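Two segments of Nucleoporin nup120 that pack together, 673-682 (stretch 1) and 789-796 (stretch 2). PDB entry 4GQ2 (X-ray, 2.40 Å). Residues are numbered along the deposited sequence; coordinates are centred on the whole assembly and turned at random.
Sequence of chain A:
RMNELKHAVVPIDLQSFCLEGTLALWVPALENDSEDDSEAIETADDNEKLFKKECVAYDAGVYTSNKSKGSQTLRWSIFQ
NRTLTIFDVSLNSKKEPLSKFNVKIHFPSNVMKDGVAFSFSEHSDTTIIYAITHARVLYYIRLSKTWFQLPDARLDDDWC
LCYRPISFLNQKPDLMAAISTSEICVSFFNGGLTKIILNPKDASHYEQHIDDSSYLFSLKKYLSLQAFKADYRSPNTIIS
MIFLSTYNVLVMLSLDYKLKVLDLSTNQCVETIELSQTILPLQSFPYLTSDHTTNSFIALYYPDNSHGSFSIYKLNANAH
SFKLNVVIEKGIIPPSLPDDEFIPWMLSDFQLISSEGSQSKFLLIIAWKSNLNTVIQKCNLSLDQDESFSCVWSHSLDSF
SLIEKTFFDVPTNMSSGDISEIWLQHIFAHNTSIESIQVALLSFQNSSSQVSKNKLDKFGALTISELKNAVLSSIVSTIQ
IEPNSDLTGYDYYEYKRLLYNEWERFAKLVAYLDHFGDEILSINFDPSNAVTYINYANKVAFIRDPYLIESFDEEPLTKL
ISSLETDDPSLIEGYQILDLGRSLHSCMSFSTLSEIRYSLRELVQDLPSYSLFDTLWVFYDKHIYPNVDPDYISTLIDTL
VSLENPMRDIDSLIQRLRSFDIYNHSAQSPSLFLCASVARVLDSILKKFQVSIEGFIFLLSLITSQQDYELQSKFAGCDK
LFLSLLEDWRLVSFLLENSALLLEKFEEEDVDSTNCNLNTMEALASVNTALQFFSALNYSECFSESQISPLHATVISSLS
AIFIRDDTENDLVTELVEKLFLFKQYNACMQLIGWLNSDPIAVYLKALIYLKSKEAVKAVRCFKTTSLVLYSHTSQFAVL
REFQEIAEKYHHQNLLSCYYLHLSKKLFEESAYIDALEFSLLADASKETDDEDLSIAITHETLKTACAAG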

# COMPACT_ATOMS: atom_id res chain seq x y z
N PHE A 673 9.35 -10.38 -9.32
CA PHE A 673 10.06 -9.15 -9.62
C PHE A 673 9.36 -8.31 -10.69
O PHE A 673 9.35 -7.08 -10.61
CB PHE A 673 11.52 -9.43 -10.00
CG PHE A 673 12.31 -8.19 -10.30
CD1 PHE A 673 12.64 -7.29 -9.28
CD2 PHE A 673 12.72 -7.91 -11.59
CE1 PHE A 673 13.37 -6.14 -9.56
CE2 PHE A 673 13.44 -6.76 -11.87
CZ PHE A 673 13.77 -5.88 -10.86
N LEU A 674 8.77 -8.98 -11.68
CA LEU A 674 7.97 -8.29 -12.68
C LEU A 674 6.77 -7.56 -12.04
O LEU A 674 6.55 -6.38 -12.30
CB LEU A 674 7.48 -9.23 -13.77
CG LEU A 674 6.76 -8.37 -14.81
CD1 LEU A 674 7.61 -8.14 -16.06
CD2 LEU A 674 5.40 -8.92 -15.15
N CYS A 675 6.01 -8.29 -11.22
CA CYS A 675 4.87 -7.72 -10.52
C CYS A 675 5.27 -6.50 -9.69
O CYS A 675 4.59 -5.48 -9.73
CB CYS A 675 4.20 -8.77 -9.63
SG CYS A 675 3.57 -10.18 -10.55
N ALA A 676 6.38 -6.62 -8.96
CA ALA A 676 6.90 -5.51 -8.15
C ALA A 676 7.26 -4.31 -9.02
O ALA A 676 6.96 -3.17 -8.67
CB ALA A 676 8.10 -5.96 -7.35
N SER A 677 7.88 -4.57 -10.17
CA SER A 677 8.32 -3.51 -11.07
C SER A 677 7.14 -2.76 -11.67
O SER A 677 7.09 -1.53 -11.65
CB SER A 677 9.19 -4.10 -12.19
OG SER A 677 10.37 -4.66 -11.64
N VAL A 678 6.17 -3.53 -12.17
CA VAL A 678 4.95 -2.97 -12.75
C VAL A 678 4.19 -2.12 -11.73
O VAL A 678 3.79 -0.98 -12.04
CB VAL A 678 4.05 -4.08 -13.33
CG1 VAL A 678 2.68 -3.53 -13.69
CG2 VAL A 678 4.71 -4.71 -14.56
N ALA A 679 4.02 -2.66 -10.52
CA ALA A 679 3.33 -1.95 -9.44
C ALA A 679 3.95 -0.59 -9.13
O ALA A 679 3.24 0.38 -8.90
CB ALA A 679 3.27 -2.80 -8.18
N ARG A 680 5.28 -0.51 -9.14
CA ARG A 680 5.96 0.75 -8.85
C ARG A 680 5.74 1.77 -9.95
O ARG A 680 5.45 2.93 -9.68
CB ARG A 680 7.46 0.51 -8.56
CG ARG A 680 7.68 -0.16 -7.21
CD ARG A 680 9.12 -0.56 -6.93
NE ARG A 680 9.22 -1.14 -5.59
CZ ARG A 680 9.48 -0.46 -4.47
NH1 ARG A 680 9.72 0.85 -4.52
NH2 ARG A 680 9.53 -1.10 -3.31
N VAL A 681 5.85 1.33 -11.21
CA VAL A 681 5.59 2.21 -12.34
C VAL A 681 4.12 2.66 -12.36
O VAL A 681 3.84 3.85 -12.54
CB VAL A 681 5.99 1.57 -13.69
CG1 VAL A 681 5.50 2.41 -14.86
CG2 VAL A 681 7.49 1.38 -13.76
N LEU A 682 3.18 1.72 -12.17
CA LEU A 682 1.75 2.06 -12.07
C LEU A 682 1.47 3.11 -11.00
O LEU A 682 0.81 4.11 -11.26
CB LEU A 682 0.89 0.81 -11.84
CG LEU A 682 0.73 -0.11 -13.05
CD1 LEU A 682 -0.08 -1.34 -12.70
CD2 LEU A 682 0.11 0.64 -14.24
N SER A 789 9.79 -5.55 -23.90
CA SER A 789 9.77 -6.41 -22.70
C SER A 789 8.35 -6.57 -22.14
O SER A 789 7.51 -5.67 -22.33
CB SER A 789 10.66 -5.81 -21.62
OG SER A 789 10.08 -4.62 -21.09
N PRO A 790 8.09 -7.68 -21.43
CA PRO A 790 6.79 -7.88 -20.77
C PRO A 790 6.49 -6.81 -19.72
O PRO A 790 5.33 -6.65 -19.32
CB PRO A 790 6.93 -9.25 -20.10
CG PRO A 790 8.40 -9.45 -19.95
CD PRO A 790 9.00 -8.81 -21.17
N LEU A 791 7.52 -6.09 -19.29
CA LEU A 791 7.33 -4.97 -18.36
C LEU A 791 6.49 -3.87 -18.99
O LEU A 791 5.42 -3.54 -18.47
CB LEU A 791 8.67 -4.42 -17.88
CG LEU A 791 8.66 -3.12 -17.08
CD1 LEU A 791 7.85 -3.23 -15.79
CD2 LEU A 791 10.09 -2.70 -16.78
N HIS A 792 6.96 -3.31 -20.11
CA HIS A 792 6.22 -2.28 -20.83
C HIS A 792 4.84 -2.73 -21.27
O HIS A 792 3.89 -1.94 -21.26
CB HIS A 792 7.02 -1.79 -22.04
CG HIS A 792 6.33 -0.69 -22.81
ND1 HIS A 792 6.42 0.61 -22.46
CD2 HIS A 792 5.50 -0.73 -23.93
CE1 HIS A 792 5.69 1.36 -23.30
NE2 HIS A 792 5.12 0.54 -24.20
N ALA A 793 4.71 -4.00 -21.65
CA ALA A 793 3.42 -4.52 -22.12
C ALA A 793 2.41 -4.62 -20.98
O ALA A 793 1.24 -4.31 -21.17
CB ALA A 793 3.59 -5.86 -22.82
N THR A 794 2.87 -5.05 -19.81
CA THR A 794 1.97 -5.19 -18.66
C THR A 794 1.47 -3.82 -18.19
O THR A 794 0.26 -3.63 -18.00
CB THR A 794 2.64 -6.00 -17.53
OG1 THR A 794 3.04 -7.27 -18.06
CG2 THR A 794 1.68 -6.23 -16.36
N VAL A 795 2.38 -2.87 -18.05
CA VAL A 795 2.00 -1.50 -17.72
C VAL A 795 0.92 -1.02 -18.69
O VAL A 795 -0.21 -0.73 -18.27
CB VAL A 795 3.21 -0.55 -17.74
CG1 VAL A 795 2.77 0.87 -17.39
CG2 VAL A 795 4.28 -1.03 -16.76
N ILE A 796 1.27 -0.98 -19.97
CA ILE A 796 0.37 -0.49 -21.02
C ILE A 796 -0.98 -1.20 -20.99
O ILE A 796 -2.02 -0.55 -21.06
CB ILE A 796 1.04 -0.56 -22.42
CG1 ILE A 796 1.99 0.62 -22.63
CG2 ILE A 796 0.01 -0.60 -23.54
CD1 ILE A 796 1.31 1.97 -22.76

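Two hydroxyl-bearing residues, Ser677 and Thr794, lie within this contact, yet no hydrogen bond crosses it: each hydroxyl is turned back onto its own helix. Ser677 OG donates to Phe673 O at 2.8 Å, and Thr794 OG1 donates to Pro790 O at 2.7 Å. In both cases the acceptor is the carbonyl four residues earlier, which also receives the backbone amide of the same residue: Ser677 N lies 2.9 Å from Phe673 O and Thr794 N lies 3.0 Å from Pro790 O. The m rotamer of each side chain makes this possible. Thr794 OG1 also has a partner elsewhere in the structure. With its polar group satisfied, a serine or threonine can present carbon to a neighbour, and both do so here. Ser677 CB lies 3.9 Å from Leu791 CD1, and the methyl Thr794 CG2 lies 3.8 Å from Val678 CG2.

The two segments are far apart in sequence but run in broadly the same direction, with N-to-C axes at 50° and a closest approach of 9.7 Å. The backbones come nearest at Val678 and Val795, whose CA atoms are 6.0 Å apart. Valine suits such a place because its bulk branches at CB and stays near the backbone, filling the space without a long side chain. Val678 points toward the second helix: Val678 CG2 meets Leu791 CD1 at 3.7 Å, and both Val678 methyls, CG1 and CG2, lie 4.3 Å from Val795 CG2. Val795, the residue of stretch 2 most covered by the other helix, places CG1 4.0 Å from Val681 CG1 and 4.1 Å from Leu682 CD2, and its CG2 is also 4.1 Å from Val681 CG1.

Leucine serves where the CA-to-CB bond points sideways, because its longer side chain can still bring its end nearer the partner. Leu674, Leu682 and Leu791 all behave this way. Leu674 reaches the start of the second helix, placing CD1 3.8 Å from Leu791 N and 4.2 Å from Pro790 CG, while its CD2 lies 4.1 Å from Thr794 OG1. Pro790 fits the first turn of a helix, where its lack of an amide hydrogen costs no helical hydrogen bond, and its ring offers an apolar surface to Leu674.

The contacting residues on the first helix, Leu674, Ser677, Val678, Val681 and Leu682, follow the three-and-four spacing that keeps side chains on one helical face. The contact buries 393 Å², counting both sides, and rests on apolar packing.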